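Local structure of UPF0255 protein frsA (Vibrio vulnificus, 4I4C) at residues Leu71-Ser76 against Ala99-Arg104; Val196-Gly201 against Ile222-Val227. The protein probably hydrolyses carboxylic esters as a serine esterase of the alpha/beta-hydrolase superfamily, and is not a cofactor-independent pyruvate decarboxylase. All coordinates share one frame; numbering follows the deposited sequence.

Interaction 1. Residues Leu71-Ser76 against Ala99-Arg104; sequences LARIAS and AYEWTR
The Arg73 guanidinium has Arg104 CZ over one face and a water at its edge, in plane, while the Arg104 guanidinium, turned 74° against it, has Tyr100 OH above one face, offset toward the rim, and Glu101 OE2 and the water at its edge, in plane. Their NH1 atoms approach to 3.2 Å, Arg73 NH1 to Arg104 NH1: two donors of like charge, and no bond. Glu101 would offset that repulsion. Its OE1 makes a weak salt bridge with Arg104 NH1 at 3.5 Å, and the water accepts from Arg73 NH1 (2.9 Å) and donates to Glu101 OE2 (2.6 Å). OE2 also takes the backbone N-H of Gly96. A bend at chi2 (-65°) swings the Glu101 carboxylate beside Arg73, whose CB lies 3.8 Å from Glu101 CD. Below this polar rim the contact turns apolar. Ile74 CG1 rests against CB and CG of Glu101, the two side chains running in opposite directions, and Ile74 CD1 meets the Trp102 indole obliquely, 3.8 Å from NE1; Leu71 CD2 touches that ring at CZ2. Trp98, Ile134 and Ala135 also pack against it. The axes of 71-75 and 99-104 approach to 9.5 Å at 157°, a nearly antiparallel helix pair in the helical part of this two-domain protein.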
ATOM      1  N   LEU A  71      -9.779  11.099  14.813  1.00 15.60           N
ATOM      2  CA  LEU A  71     -10.909  10.184  14.696  1.00 20.27           C
ATOM      3  C   LEU A  71     -12.096  10.625  15.555  1.00 21.72           C
ATOM      4  O   LEU A  71     -13.254  10.450  15.163  1.00 20.84           O
ATOM      5  CB  LEU A  71     -10.490   8.752  15.038  1.00 14.66           C
ATOM      6  CG  LEU A  71      -9.524   8.105  14.034  1.00 14.61           C
ATOM      7  CD1 LEU A  71      -9.070   6.717  14.522  1.00 14.18           C
ATOM      8  CD2 LEU A  71     -10.153   7.985  12.657  1.00 13.55           C
ATOM      9  N   ALA A  72     -11.806  11.195  16.720  1.00 18.15           N
ATOM     10  CA  ALA A  72     -12.864  11.722  17.578  1.00 19.17           C
ATOM     11  C   ALA A  72     -13.600  12.893  16.929  1.00 21.95           C
ATOM     12  O   ALA A  72     -14.822  12.942  16.960  1.00 21.50           O
ATOM     13  CB  ALA A  72     -12.316  12.112  18.943  1.00 18.55           C
ATOM     14  N   ARG A  73     -12.869  13.828  16.330  1.00 17.51           N
ATOM     15  CA  ARG A  73     -13.526  14.949  15.652  1.00 16.49           C
ATOM     16  C   ARG A  73     -14.389  14.456  14.475  1.00 16.72           C
ATOM     17  O   ARG A  73     -15.408  15.062  14.148  1.00 19.22           O
ATOM     18  CB  ARG A  73     -12.505  15.985  15.171  1.00 20.60           C
ATOM     19  CG  ARG A  73     -11.893  16.865  16.269  1.00 19.92           C
ATOM     20  CD  ARG A  73     -10.830  17.772  15.665  1.00 18.34           C
ATOM     21  NE  ARG A  73     -10.384  18.807  16.600  1.00 23.41           N
ATOM     22  CZ  ARG A  73     -10.942  20.014  16.710  1.00 25.41           C
ATOM     23  NH1 ARG A  73     -11.960  20.351  15.932  1.00 21.80           N
ATOM     24  NH2 ARG A  73     -10.470  20.892  17.588  1.00 29.38           N
ATOM     25  N   ILE A  74     -13.974  13.352  13.851  1.00 15.00           N
ATOM     26  CA  ILE A  74     -14.716  12.734  12.753  1.00 15.23           C
ATOM     27  C   ILE A  74     -15.969  12.023  13.271  1.00 17.48           C
ATOM     28  O   ILE A  74     -17.068  12.188  12.731  1.00 14.87           O
ATOM     29  CB  ILE A  74     -13.847  11.686  12.004  1.00 18.48           C
ATOM     30  CG1 ILE A  74     -12.762  12.368  11.156  1.00 13.71           C
ATOM     31  CG2 ILE A  74     -14.732  10.770  11.142  1.00 15.19           C
ATOM     32  CD1 ILE A  74     -11.730  11.377  10.581  1.00 15.48           C
ATOM     33  N   ALA A  75     -15.798  11.224  14.315  1.00 18.36           N
ATOM     34  CA  ALA A  75     -16.911  10.439  14.845  1.00 17.98           C
ATOM     35  C   ALA A  75     -17.906  11.278  15.674  1.00 23.78           C
ATOM     36  O   ALA A  75     -19.077  10.907  15.786  1.00 26.80           O
ATOM     37  CB  ALA A  75     -16.396   9.283  15.646  1.00 16.80           C
ATOM     38  N   SER A  76     -17.431  12.384  16.249  1.00 18.28           N
ATOM     39  CA  SER A  76     -18.257  13.278  17.085  1.00 26.18           C
ATOM     40  C   SER A  76     -19.071  14.267  16.295  1.00 24.24           C
ATOM     41  O   SER A  76     -19.885  14.981  16.865  1.00 20.51           O
ATOM     42  CB  SER A  76     -17.389  14.119  18.037  1.00 17.47           C
ATOM     43  OG  SER A  76     -16.937  13.344  19.119  1.00 55.79           O
ATOM     44  N   ALA A  99     -11.372  13.539   5.016  1.00 13.73           N
ATOM     45  CA  ALA A  99     -10.278  14.269   4.364  1.00 14.15           C
ATOM     46  C   ALA A  99      -9.940  15.569   5.085  1.00 18.19           C
ATOM     47  O   ALA A  99      -8.780  15.891   5.263  1.00 19.56           O
ATOM     48  CB  ALA A  99     -10.602  14.556   2.916  1.00 16.50           C
ATOM     49  N   TYR A 100     -10.964  16.315   5.483  1.00 17.64           N
ATOM     50  CA  TYR A 100     -10.754  17.604   6.151  1.00 21.53           C
ATOM     51  C   TYR A 100      -9.972  17.436   7.452  1.00 21.21           C
ATOM     52  O   TYR A 100      -9.003  18.149   7.709  1.00 20.73           O
ATOM     53  CB  TYR A 100     -12.097  18.260   6.456  1.00 22.08           C
ATOM     54  CG  TYR A 100     -11.976  19.596   7.161  1.00 26.81           C
ATOM     55  CD1 TYR A 100     -11.981  19.674   8.547  1.00 29.00           C
ATOM     56  CD2 TYR A 100     -11.844  20.772   6.439  1.00 23.61           C
ATOM     57  CE1 TYR A 100     -11.864  20.894   9.197  1.00 33.97           C
ATOM     58  CE2 TYR A 100     -11.733  22.002   7.080  1.00 31.56           C
ATOM     59  CZ  TYR A 100     -11.740  22.054   8.456  1.00 33.10           C
ATOM     60  OH  TYR A 100     -11.619  23.262   9.105  1.00 37.56           O
ATOM     61  N   GLU A 101     -10.401  16.490   8.280  1.00 18.59           N
ATOM     62  CA  GLU A 101      -9.799  16.349   9.596  1.00 16.61           C
ATOM     63  C   GLU A 101      -8.380  15.807   9.496  1.00 18.90           C
ATOM     64  O   GLU A 101      -7.514  16.218  10.271  1.00 17.23           O
ATOM     65  CB  GLU A 101     -10.666  15.504  10.536  1.00 15.29           C
ATOM     66  CG  GLU A 101     -12.054  16.124  10.879  1.00 15.77           C
ATOM     67  CD  GLU A 101     -11.993  17.421  11.683  1.00 18.48           C
ATOM     68  OE1 GLU A 101     -10.904  17.827  12.133  1.00 20.10           O
ATOM     69  OE2 GLU A 101     -13.064  18.044  11.873  1.00 20.53           O
ATOM     70  N   TRP A 102      -8.129  14.902   8.546  1.00 17.31           N
ATOM     71  CA  TRP A 102      -6.781  14.337   8.422  1.00 15.23           C
ATOM     72  C   TRP A 102      -5.835  15.357   7.809  1.00 16.82           C
ATOM     73  O   TRP A 102      -4.674  15.429   8.175  1.00 17.60           O
ATOM     74  CB  TRP A 102      -6.769  13.024   7.629  1.00 13.60           C
ATOM     75  CG  TRP A 102      -7.152  11.835   8.465  1.00 19.60           C
ATOM     76  CD1 TRP A 102      -8.379  11.211   8.514  1.00 12.65           C
ATOM     77  CD2 TRP A 102      -6.315  11.146   9.402  1.00 18.06           C
ATOM     78  NE1 TRP A 102      -8.344  10.172   9.418  1.00 13.14           N
ATOM     79  CE2 TRP A 102      -7.091  10.109   9.974  1.00 17.70           C
ATOM     80  CE3 TRP A 102      -4.983  11.306   9.811  1.00 13.24           C
ATOM     81  CZ2 TRP A 102      -6.574   9.234  10.943  1.00 19.26           C
ATOM     82  CZ3 TRP A 102      -4.471  10.426  10.769  1.00 14.87           C
ATOM     83  CH2 TRP A 102      -5.266   9.404  11.318  1.00 16.96           C
ATOM     84  N   THR A 103      -6.352  16.166   6.893  1.00 16.00           N
ATOM     85  CA  THR A 103      -5.530  17.205   6.276  1.00 18.81           C
ATOM     86  C   THR A 103      -5.148  18.271   7.306  1.00 21.07           C
ATOM     87  O   THR A 103      -4.034  18.802   7.282  1.00 23.24           O
ATOM     88  CB  THR A 103      -6.248  17.817   5.052  1.00 20.16           C
ATOM     89  OG1 THR A 103      -6.377  16.810   4.043  1.00 25.45           O
ATOM     90  CG2 THR A 103      -5.467  18.981   4.476  1.00 17.84           C
ATOM     91  N   ARG A 104      -6.067  18.556   8.232  1.00 19.02           N
ATOM     92  CA  ARG A 104      -5.772  19.451   9.348  1.00 26.82           C
ATOM     93  C   ARG A 104      -4.551  19.015  10.130  1.00 18.46           C
ATOM     94  O   ARG A 104      -3.727  19.841  10.501  1.00 19.43           O
ATOM     95  CB  ARG A 104      -6.936  19.500  10.329  1.00 22.68           C
ATOM     96  CG  ARG A 104      -8.026  20.428   9.954  1.00 28.69           C
ATOM     97  CD  ARG A 104      -9.061  20.439  11.078  1.00 35.89           C
ATOM     98  NE  ARG A 104      -8.984  21.652  11.879  1.00 30.35           N
ATOM     99  CZ  ARG A 104      -9.866  21.970  12.822  1.00 36.34           C
ATOM    100  NH1 ARG A 104     -10.877  21.145  13.078  1.00 28.27           N
ATOM    101  NH2 ARG A 104      -9.744  23.107  13.505  1.00 34.30           N
TER
HETATM  102  O   HOH W   1     -13.814  19.180  14.074  1.00 13.18           O

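Interaction 2. Residues Val196-Gly201 against Ile222-Val227; sequences VIVSAG and IAMLTV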
ATOM      1  N   VAL A 196      16.312  -2.845  -2.249  1.00 19.79           N
ATOM      2  CA  VAL A 196      15.072  -3.590  -2.304  1.00 17.10           C
ATOM      3  C   VAL A 196      13.996  -2.769  -3.003  1.00 20.99           C
ATOM      4  O   VAL A 196      13.804  -1.599  -2.691  1.00 24.76           O
ATOM      5  CB  VAL A 196      14.598  -4.020  -0.910  1.00 23.97           C
ATOM      6  CG1 VAL A 196      15.538  -5.054  -0.336  1.00 17.81           C
ATOM      7  CG2 VAL A 196      14.520  -2.827   0.012  1.00 20.73           C
ATOM      8  N   ILE A 197      13.317  -3.376  -3.967  1.00 17.74           N
ATOM      9  CA  ILE A 197      12.178  -2.746  -4.599  1.00 16.02           C
ATOM     10  C   ILE A 197      10.985  -3.099  -3.726  1.00 27.81           C
ATOM     11  O   ILE A 197      10.838  -4.253  -3.326  1.00 17.19           O
ATOM     12  CB  ILE A 197      11.954  -3.266  -6.016  1.00 20.42           C
ATOM     13  CG1 ILE A 197      13.226  -3.069  -6.855  1.00 19.01           C
ATOM     14  CG2 ILE A 197      10.757  -2.537  -6.651  1.00 16.02           C
ATOM     15  CD1 ILE A 197      13.236  -3.824  -8.161  1.00 22.47           C
ATOM     16  N   VAL A 198      10.160  -2.105  -3.396  1.00 19.26           N
ATOM     17  CA  VAL A 198       9.091  -2.293  -2.423  1.00 15.08           C
ATOM     18  C   VAL A 198       7.767  -1.777  -2.961  1.00 23.41           C
ATOM     19  O   VAL A 198       7.707  -0.650  -3.441  1.00 27.27           O
ATOM     20  CB  VAL A 198       9.411  -1.565  -1.105  1.00 18.30           C
ATOM     21  CG1 VAL A 198       8.327  -1.820  -0.078  1.00 21.69           C
ATOM     22  CG2 VAL A 198      10.778  -1.989  -0.571  1.00 25.48           C
ATOM     23  N   SER A 199       6.714  -2.599  -2.892  1.00 17.77           N
ATOM     24  CA  SER A 199       5.362  -2.138  -3.219  1.00 25.78           C
ATOM     25  C   SER A 199       4.318  -2.522  -2.163  1.00 24.63           C
ATOM     26  O   SER A 199       4.295  -3.661  -1.702  1.00 19.12           O
ATOM     27  CB  SER A 199       4.937  -2.667  -4.588  1.00 28.01           C
ATOM     28  OG  SER A 199       5.689  -2.044  -5.611  1.00 27.34           O
ATOM     29  N   ALA A 200       3.471  -1.565  -1.776  1.00 20.32           N
ATOM     30  CA  ALA A 200       2.336  -1.852  -0.893  1.00 23.64           C
ATOM     31  C   ALA A 200       1.101  -2.239  -1.709  1.00 22.77           C
ATOM     32  O   ALA A 200       1.208  -2.494  -2.908  1.00 23.33           O
ATOM     33  CB  ALA A 200       2.042  -0.671   0.018  1.00 24.93           C
ATOM     34  N   GLY A 201      -0.065  -2.277  -1.067  1.00 17.41           N
ATOM     35  CA  GLY A 201      -1.266  -2.780  -1.711  1.00 16.94           C
ATOM     36  C   GLY A 201      -2.093  -1.705  -2.392  1.00 23.27           C
ATOM     37  O   GLY A 201      -1.669  -0.555  -2.463  1.00 16.69           O
ATOM     38  N   ILE A 222      20.949  -0.644   3.042  1.00 21.21           N
ATOM     39  CA  ILE A 222      20.099  -1.141   1.973  1.00 21.33           C
ATOM     40  C   ILE A 222      19.190  -0.030   1.439  1.00 24.36           C
ATOM     41  O   ILE A 222      18.340   0.508   2.162  1.00 26.34           O
ATOM     42  CB  ILE A 222      19.228  -2.327   2.444  1.00 19.66           C
ATOM     43  CG1 ILE A 222      20.106  -3.494   2.891  1.00 24.64           C
ATOM     44  CG2 ILE A 222      18.264  -2.775   1.321  1.00 18.90           C
ATOM     45  CD1 ILE A 222      19.320  -4.676   3.353  1.00 24.57           C
ATOM     46  N   ALA A 223      19.377   0.313   0.172  1.00 24.22           N
ATOM     47  CA  ALA A 223      18.538   1.303  -0.478  1.00 23.31           C
ATOM     48  C   ALA A 223      17.112   0.794  -0.654  1.00 26.76           C
ATOM     49  O   ALA A 223      16.884  -0.395  -0.876  1.00 26.92           O
ATOM     50  CB  ALA A 223      19.126   1.708  -1.821  1.00 22.09           C
ATOM     51  N   MET A 224      16.149   1.704  -0.561  1.00 24.73           N
ATOM     52  CA  MET A 224      14.766   1.333  -0.793  1.00 19.92           C
ATOM     53  C   MET A 224      14.253   2.030  -2.032  1.00 19.92           C
ATOM     54  O   MET A 224      14.420   3.230  -2.185  1.00 19.45           O
ATOM     55  CB  MET A 224      13.890   1.675   0.413  1.00 18.98           C
ATOM     56  CG  MET A 224      12.411   1.451   0.153  1.00 18.19           C
ATOM     57  SD  MET A 224      11.360   1.675   1.595  1.00 19.58           S
ATOM     58  CE  MET A 224      11.122   3.443   1.594  1.00 16.68           C
ATOM     59  N   LEU A 225      13.625   1.274  -2.920  1.00 19.64           N
ATOM     60  CA  LEU A 225      13.104   1.835  -4.152  1.00 20.28           C
ATOM     61  C   LEU A 225      11.617   1.552  -4.196  1.00 24.17           C
ATOM     62  O   LEU A 225      11.212   0.428  -4.453  1.00 17.12           O
ATOM     63  CB  LEU A 225      13.802   1.204  -5.352  1.00 17.50           C
ATOM     64  CG  LEU A 225      13.403   1.708  -6.734  1.00 28.32           C
ATOM     65  CD1 LEU A 225      13.671   3.201  -6.831  1.00 33.65           C
ATOM     66  CD2 LEU A 225      14.175   0.957  -7.804  1.00 23.55           C
ATOM     67  N   THR A 226      10.799   2.563  -3.905  1.00 23.14           N
ATOM     68  CA  THR A 226       9.352   2.361  -3.863  1.00 18.06           C
ATOM     69  C   THR A 226       8.710   2.464  -5.245  1.00 27.08           C
ATOM     70  O   THR A 226       9.146   3.239  -6.097  1.00 27.45           O
ATOM     71  CB  THR A 226       8.667   3.329  -2.887  1.00 18.24           C
ATOM     72  OG1 THR A 226       8.950   4.679  -3.273  1.00 18.51           O
ATOM     73  CG2 THR A 226       9.189   3.101  -1.472  1.00 14.54           C
ATOM     74  N   VAL A 227       7.678   1.654  -5.461  1.00 19.78           N
ATOM     75  CA  VAL A 227       6.955   1.635  -6.717  1.00 21.84           C
ATOM     76  C   VAL A 227       5.473   1.423  -6.418  1.00 21.57           C
ATOM     77  O   VAL A 227       5.127   0.654  -5.514  1.00 18.86           O
ATOM     78  CB  VAL A 227       7.438   0.475  -7.635  1.00 19.17           C
ATOM     79  CG1 VAL A 227       6.754   0.558  -8.988  1.00 23.41           C
ATOM     80  CG2 VAL A 227       8.956   0.492  -7.814  1.00 18.01           C
TER
HETATM   81  O   HOH W   2       3.808   0.904  -3.132  1.00 16.86           O
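A right-handed beta-alpha-beta crossover, strand 193-199, helix 210-217, strand 223-226, brings these two parallel neighbours together in the central sheet of the alpha/beta-hydrolase fold. Four backbone bonds zip them: Val196 N to Ala223 O (2.9 Å, 166° at the hydrogen), Leu225 N to Val196 O, Val198 N to Leu225 O, and Val227 N to Val198 O (3.1 Å). Leu225 O also receives the CA-H of Ile197, at 3.3 Å from CA. On the face bearing Val196, Val198 and Met224, Met224 CG, anti to the backbone N (chi1 173°), is the atom that reaches Val198 CG2, at 3.9 Å. Val196 CG1 meets Ile222 CG2 near the start of the pair. Ile197 and Leu225 point to the other face; Ile197 CG2 also touches Val227 CG2 (3.7 Å). Past the last backbone bond, Ser199 OG lies 2.8 Å from Val227 O and also bonds with His248 NE2, while a water bridges Val227 O to Ala200 N. The chain then reaches Gly201, which touches the bound hexanoic acid. Helix 210-217 covers Val196, Val198 and Met224 through Leu212, Phe213 and Leu217; strand 266-271 flanks 193-199, and the antiparallel strand 178-186 flanks 223-226.

Interaction 1 and interaction 2 share no helix or strand and lie on opposite sides of the chain's centre, their own centres 30 Å apart. The first pairs two helices toward the periphery, about 22 Å out: four of its six touching residues are buried, among them the charged Glu101, the two arginines are exposed, and no direct hydrogen bond crosses between its segments. The second sits deeper, about 11 Å from the centre, with all its touching residues buried; backbone hydrogen bonds set its register and aliphatic side chains fill in around them. A water bridges each contact, between charged side chains in 71-76/99-104 and between main-chain atoms in 196-201/222-227. Of the two, interaction 2 leads into the hexanoic acid pocket.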